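Local atomic coordinates of resiniferatoxin-binding, phosphotriesterase-related protein (Rhodobacter sphaeroides 2.4.1, PDB entry 3K2G), a protein that binds two zinc ions in a TIM barrel of the phosphotriesterase family and may hydrolyse phosphoric diesters. Residues Met17-Gly21 with Leu118-Ser122; Leu87-Glu91 with Leu311-Gly315; Arg197-Arg201 with Glu227-Leu231. One frame throughout, in Å; residues are numbered along the deposited sequence.

Contact 1: residues Met17-Gly21 with Leu118-Ser122; sequences MTVDG and LRRIS
The carbonyl oxygen of V19 is gripped side-on by the guanidinium of R119, which brings two nitrogens to one atom. NE of R119 makes the shorter and straighter bond, 2.7 Å to V19 O at 162°, while R119 NH2 reaches V19 O at 3.1 Å. The oxygen lies in the guanidinium plane, reached by a chain extended from CG to NE. NH1 of R119 pairs with D169. V19 stands in the type I turn from T18 to G21, which joins strands 15-18 and 21-24 into a β-hairpin beside helix 115-125 of the TIM barrel. T18 forms an ST turn, its OG1 accepting from D20 N, and the same hydroxyl donates to G21 O at 2.7 Å. At the backbone angles of G21 a side chain would strike D20 O, which glycine avoids. V19, beta-branched and buried, suits its place as an apolar residue: CG1 packs 3.9 Å from L118 CD1, and V19 CG2 lies 3.9 Å from S122 OG. V19 and L118 also touch V129 and M131 of strand 128-131. The D20 carboxylate lies beside the helix, OD2 2.9 Å from S122 OG, and a water donates to both D20 OD1 and R119 O.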
# COMPACT_ATOMS: atom_id res chain seq x y z
N MSE B 17 2.51 -20.59 -38.52
CA MSE B 17 3.68 -20.79 -39.36
C MSE B 17 4.98 -21.01 -38.59
O MSE B 17 5.49 -20.09 -37.96
CB MSE B 17 3.87 -19.60 -40.29
CG MSE B 17 5.03 -19.76 -41.27
SE MSE B 17 4.79 -21.20 -42.58
CE MSE B 17 3.59 -20.23 -43.79
N THR B 18 5.52 -22.22 -38.66
CA THR B 18 6.78 -22.53 -38.00
C THR B 18 7.85 -22.58 -39.09
O THR B 18 7.53 -22.55 -40.28
CB THR B 18 6.76 -23.90 -37.29
OG1 THR B 18 6.77 -24.95 -38.28
CG2 THR B 18 5.53 -24.04 -36.43
N VAL B 19 9.12 -22.66 -38.68
CA VAL B 19 10.22 -22.71 -39.64
C VAL B 19 10.15 -23.94 -40.54
O VAL B 19 10.82 -24.01 -41.56
CB VAL B 19 11.58 -22.73 -38.92
CG1 VAL B 19 11.78 -21.42 -38.17
CG2 VAL B 19 11.65 -23.92 -37.98
N ASP B 20 9.35 -24.92 -40.14
CA ASP B 20 9.19 -26.13 -40.93
C ASP B 20 7.83 -26.17 -41.61
O ASP B 20 7.40 -27.21 -42.08
CB ASP B 20 9.36 -27.37 -40.05
CG ASP B 20 10.72 -27.43 -39.37
OD1 ASP B 20 11.75 -27.26 -40.07
OD2 ASP B 20 10.75 -27.65 -38.14
N GLY B 21 7.16 -25.02 -41.65
CA GLY B 21 5.86 -24.98 -42.30
C GLY B 21 4.70 -24.79 -41.35
O GLY B 21 4.88 -24.66 -40.14
N LEU B 118 17.74 -22.34 -36.79
CA LEU B 118 16.47 -22.68 -36.17
C LEU B 118 15.95 -24.04 -36.65
O LEU B 118 15.47 -24.84 -35.86
CB LEU B 118 15.41 -21.60 -36.46
CG LEU B 118 15.64 -20.21 -35.85
CD1 LEU B 118 14.39 -19.36 -36.04
CD2 LEU B 118 15.96 -20.34 -34.36
N ARG B 119 16.06 -24.28 -37.96
CA ARG B 119 15.59 -25.55 -38.51
C ARG B 119 16.40 -26.74 -37.99
O ARG B 119 15.85 -27.81 -37.73
CB ARG B 119 15.64 -25.50 -40.04
CG ARG B 119 14.45 -24.78 -40.65
CD ARG B 119 14.57 -24.61 -42.16
NE ARG B 119 13.28 -24.24 -42.76
CZ ARG B 119 13.10 -23.97 -44.05
NH1 ARG B 119 14.11 -24.03 -44.90
NH2 ARG B 119 11.88 -23.66 -44.49
N ARG B 120 17.70 -26.55 -37.82
CA ARG B 120 18.53 -27.63 -37.30
C ARG B 120 18.11 -27.90 -35.86
O ARG B 120 18.02 -29.05 -35.42
CB ARG B 120 20.01 -27.27 -37.36
CG ARG B 120 20.91 -28.31 -36.72
CD ARG B 120 22.37 -27.90 -36.74
NE ARG B 120 23.15 -28.69 -35.78
CZ ARG B 120 24.41 -28.44 -35.45
NH1 ARG B 120 25.06 -27.43 -36.00
NH2 ARG B 120 25.02 -29.21 -34.55
N ILE B 121 17.83 -26.83 -35.12
CA ILE B 121 17.41 -26.97 -33.73
C ILE B 121 16.07 -27.69 -33.64
O ILE B 121 15.91 -28.62 -32.84
CB ILE B 121 17.31 -25.59 -33.04
CG1 ILE B 121 18.69 -24.92 -33.04
CG2 ILE B 121 16.79 -25.76 -31.62
CD1 ILE B 121 18.70 -23.52 -32.46
N SER B 122 15.11 -27.27 -34.45
CA SER B 122 13.80 -27.90 -34.44
C SER B 122 13.92 -29.36 -34.88
O SER B 122 13.27 -30.24 -34.34
CB SER B 122 12.82 -27.17 -35.36
OG SER B 122 13.20 -27.30 -36.72
O HOH W 1 13.92 -28.63 -39.42

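Contact 2: residues Leu87-Glu91 with Leu311-Gly315; sequences LAIAE and LTRYG
The ring of Y314 carries CG of R313 3.7 Å above the centre of one face, and L87 of the facing helix brings CD2 obliquely to ring atom CE2, also at 3.7 Å. The arginine chain thus runs over the tyrosine ring, its CG over the ring and one face of its guanidinium over Y314 CE1. These groups belong to the loop that follows strand 299-301 of the TIM barrel, where a short 3-10 turn at T312-R313 meets helix 85-97. L87 suits its place as a branched apolar group: its CG is anti to the backbone N (chi1 178°), which sends the two methyls into the loop. CD1 packs 3.5 Å from R313 CB, and CD2 meets L311 CD1 as well as the tyrosine. One turn further along the helix, E91 bends at chi2 and lays its carboxylate across the start of the 3-10 turn. OE1 takes the backbone N-H of T312 from above the carboxylate plane, while OE2 receives T312 OG1 and R313 N on its syn side, 22° and 29° out of that plane. A buried acid is thus given three hydrogen bonds, which would be expected to favour its charged form. The methylene part of E91 rests on L311, and Q94 also bonds to the hydroxyl of T312. Two residues after R313, G315 O accepts from R70 of a second subunit, and R313 packs on I63 of that subunit. The bond from T312 OG1 to E91 OE2 measures 2.7 Å, against 3.0 Å from R313 N to the same oxygen.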
# COMPACT_ATOMS: atom_id res chain seq x y z
N LEU B 87 24.94 -26.58 -28.05
CA LEU B 87 24.52 -26.31 -26.67
C LEU B 87 23.05 -25.90 -26.67
O LEU B 87 22.27 -26.30 -25.80
CB LEU B 87 25.38 -25.20 -26.06
CG LEU B 87 25.03 -24.77 -24.63
CD1 LEU B 87 25.09 -25.97 -23.70
CD2 LEU B 87 25.98 -23.69 -24.16
N ALA B 88 22.68 -25.08 -27.65
CA ALA B 88 21.30 -24.63 -27.78
C ALA B 88 20.40 -25.86 -27.88
O ALA B 88 19.38 -25.96 -27.19
CB ALA B 88 21.14 -23.76 -29.03
N ILE B 89 20.80 -26.80 -28.72
CA ILE B 89 20.03 -28.03 -28.90
C ILE B 89 19.90 -28.81 -27.60
O ILE B 89 18.83 -29.32 -27.29
CB ILE B 89 20.68 -28.93 -29.99
CG1 ILE B 89 20.46 -28.30 -31.37
CG2 ILE B 89 20.08 -30.34 -29.93
CD1 ILE B 89 21.27 -28.94 -32.47
N ALA B 90 20.99 -28.93 -26.85
CA ALA B 90 20.95 -29.66 -25.59
C ALA B 90 20.08 -28.93 -24.57
O ALA B 90 19.28 -29.54 -23.85
CB ALA B 90 22.36 -29.85 -25.03
N GLU B 91 20.23 -27.61 -24.52
CA GLU B 91 19.47 -26.79 -23.58
C GLU B 91 17.97 -26.83 -23.90
O GLU B 91 17.14 -26.84 -23.00
CB GLU B 91 19.98 -25.36 -23.61
CG GLU B 91 21.38 -25.17 -23.01
CD GLU B 91 21.38 -25.16 -21.48
OE1 GLU B 91 20.38 -24.71 -20.88
OE2 GLU B 91 22.39 -25.58 -20.88
N LEU B 311 21.95 -19.92 -19.62
CA LEU B 311 21.85 -21.34 -19.96
C LEU B 311 22.35 -22.14 -18.76
O LEU B 311 23.25 -21.69 -18.04
CB LEU B 311 22.72 -21.65 -21.18
CG LEU B 311 22.34 -20.91 -22.47
CD1 LEU B 311 23.38 -21.19 -23.54
CD2 LEU B 311 20.95 -21.34 -22.93
N THR B 312 21.78 -23.33 -18.54
CA THR B 312 22.17 -24.14 -17.39
C THR B 312 23.66 -24.50 -17.45
O THR B 312 24.34 -24.58 -16.42
CB THR B 312 21.31 -25.42 -17.29
OG1 THR B 312 21.66 -26.33 -18.34
CG2 THR B 312 19.83 -25.07 -17.43
N ARG B 313 24.17 -24.70 -18.66
CA ARG B 313 25.57 -25.02 -18.86
C ARG B 313 26.48 -23.98 -18.20
O ARG B 313 27.60 -24.30 -17.79
CB ARG B 313 25.87 -25.10 -20.36
CG ARG B 313 27.27 -24.66 -20.76
CD ARG B 313 28.29 -25.76 -20.57
NE ARG B 313 29.62 -25.34 -21.02
CZ ARG B 313 30.56 -24.83 -20.23
NH1 ARG B 313 30.31 -24.67 -18.94
NH2 ARG B 313 31.74 -24.49 -20.73
N TYR B 314 26.01 -22.74 -18.11
CA TYR B 314 26.81 -21.68 -17.51
C TYR B 314 26.30 -21.23 -16.15
O TYR B 314 26.58 -20.11 -15.72
CB TYR B 314 26.88 -20.48 -18.45
CG TYR B 314 27.67 -20.76 -19.71
CD1 TYR B 314 29.05 -20.95 -19.66
CD2 TYR B 314 27.02 -20.85 -20.94
CE1 TYR B 314 29.77 -21.24 -20.82
CE2 TYR B 314 27.74 -21.14 -22.10
CZ TYR B 314 29.11 -21.33 -22.03
OH TYR B 314 29.81 -21.61 -23.18
N GLY B 315 25.56 -22.11 -15.48
CA GLY B 315 25.04 -21.79 -14.16
C GLY B 315 23.69 -21.09 -14.15
O GLY B 315 23.19 -20.71 -13.09

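Contact 3: residues Arg197-Arg201 with Glu227-Leu231; sequences RAQVR and EGADL
Helical residues 197-201 run beside an irregular chain, 227-231, that leaves the end of helix 217-226; the backbones come nearest at V200 and A229, whose CA atoms are 5.4 Å apart. G228 ends that helix in a Schellman motif, and its positive phi of 81° is one that glycine adopts easily. Beside it V200, a compact apolar residue, lets CG2 lie against the backbone, 3.2 Å from G228 O. R197, extended from CG to NE, forms a salt bridge with E227: NE donates to OE1 at 2.9 Å, and a weak bond joins NH2 to OE2. The carboxylate is turned 50° from the guanidinium plane, and R197 NE meets OE1 from above the plane of the acid. Both charges have second partners, R193 for E227 and D151 for R197. Helix 186-202 of the TIM barrel thus packs against the loop leading into strand 234-236. The amide of Q199 both accepts and donates, which suits glutamine to the place: D230 N bonds to Q199 OE1 at 3.0 Å, nearly straight but from above the carbonyl plane, while NE2 donates to L204 O and to a water that donates to D230 OD2. D230 OD1 accepts from R232 N.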
# COMPACT_ATOMS: atom_id res chain seq x y z
N ARG B 197 1.76 -1.95 -39.91
CA ARG B 197 1.15 -2.03 -41.23
C ARG B 197 1.30 -3.45 -41.74
O ARG B 197 0.42 -3.97 -42.43
CB ARG B 197 1.81 -1.02 -42.18
CG ARG B 197 1.52 0.42 -41.77
CD ARG B 197 2.16 1.45 -42.69
NE ARG B 197 2.05 2.79 -42.11
CZ ARG B 197 2.65 3.87 -42.60
NH1 ARG B 197 3.41 3.78 -43.68
NH2 ARG B 197 2.50 5.05 -41.99
N ALA B 198 2.41 -4.09 -41.39
CA ALA B 198 2.64 -5.47 -41.80
C ALA B 198 1.66 -6.37 -41.06
O ALA B 198 1.25 -7.41 -41.57
CB ALA B 198 4.07 -5.89 -41.51
N GLN B 199 1.29 -5.96 -39.85
CA GLN B 199 0.35 -6.75 -39.06
C GLN B 199 -1.00 -6.76 -39.77
O GLN B 199 -1.66 -7.79 -39.87
CB GLN B 199 0.22 -6.17 -37.65
CG GLN B 199 -0.39 -7.11 -36.61
CD GLN B 199 -1.87 -7.36 -36.82
OE1 GLN B 199 -2.65 -6.43 -37.00
NE2 GLN B 199 -2.26 -8.64 -36.79
N VAL B 200 -1.40 -5.60 -40.27
CA VAL B 200 -2.68 -5.49 -40.98
C VAL B 200 -2.64 -6.28 -42.29
O VAL B 200 -3.58 -7.03 -42.60
CB VAL B 200 -3.01 -4.01 -41.31
CG1 VAL B 200 -4.31 -3.92 -42.12
CG2 VAL B 200 -3.16 -3.21 -40.02
N ARG B 201 -1.56 -6.14 -43.04
CA ARG B 201 -1.43 -6.83 -44.32
C ARG B 201 -1.28 -8.35 -44.24
O ARG B 201 -1.92 -9.07 -45.00
CB ARG B 201 -0.27 -6.22 -45.12
CG ARG B 201 -0.50 -4.75 -45.47
CD ARG B 201 0.77 -4.05 -45.93
NE ARG B 201 1.34 -4.62 -47.14
CZ ARG B 201 2.50 -4.24 -47.67
NH1 ARG B 201 3.21 -3.28 -47.09
NH2 ARG B 201 2.95 -4.81 -48.78
N GLU B 227 -2.51 2.76 -36.63
CA GLU B 227 -2.02 2.20 -37.88
C GLU B 227 -2.98 1.11 -38.32
O GLU B 227 -2.75 0.44 -39.33
CB GLU B 227 -0.61 1.61 -37.72
CG GLU B 227 0.52 2.63 -37.72
CD GLU B 227 0.59 3.44 -39.01
OE1 GLU B 227 0.08 2.98 -40.05
OE2 GLU B 227 1.19 4.54 -38.98
N GLY B 228 -4.05 0.94 -37.56
CA GLY B 228 -5.06 -0.06 -37.89
C GLY B 228 -4.73 -1.49 -37.49
O GLY B 228 -5.42 -2.42 -37.89
N ALA B 229 -3.68 -1.67 -36.69
CA ALA B 229 -3.31 -3.02 -36.27
C ALA B 229 -4.22 -3.54 -35.15
O ALA B 229 -4.88 -2.77 -34.46
CB ALA B 229 -1.86 -3.04 -35.84
N ASP B 230 -4.22 -4.86 -34.99
CA ASP B 230 -5.04 -5.56 -34.01
C ASP B 230 -4.42 -5.66 -32.62
O ASP B 230 -3.56 -6.51 -32.38
CB ASP B 230 -5.33 -6.96 -34.55
CG ASP B 230 -6.53 -7.61 -33.90
OD1 ASP B 230 -6.90 -7.21 -32.78
OD2 ASP B 230 -7.08 -8.55 -34.51
N LEU B 231 -4.85 -4.82 -31.68
CA LEU B 231 -4.30 -4.86 -30.33
C LEU B 231 -4.49 -6.22 -29.68
O LEU B 231 -3.68 -6.63 -28.85
CB LEU B 231 -4.95 -3.79 -29.46
CG LEU B 231 -4.83 -2.33 -29.92
CD1 LEU B 231 -5.42 -1.41 -28.87
CD2 LEU B 231 -3.36 -1.98 -30.15
O HOH W 2 -5.42 -9.21 -37.13

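In the fold
Contacts 1 and 2 adjoin, with centres 19 Å apart, because helices 85-97 and 115-125 pack together: I89 lies against R120 and I121, and the methyl of A88 meets CD1 of I121. Contact 3 stands apart, its centre 25 Å from that of contact 1 and 36 Å from that of contact 2, on the other side of the chain's centre from contact 2, although along the sequence it is nested inside the loop that contact 2 closes. The side chains of L118 and L311 come within about 8 and 9 Å of that of H36, a zinc ligand, and each is about 13 Å from a zinc ion. L311 is also about 14 Å from the bound dimercaptobutanediol. Contact 3 lies away from the metal and ligand sites.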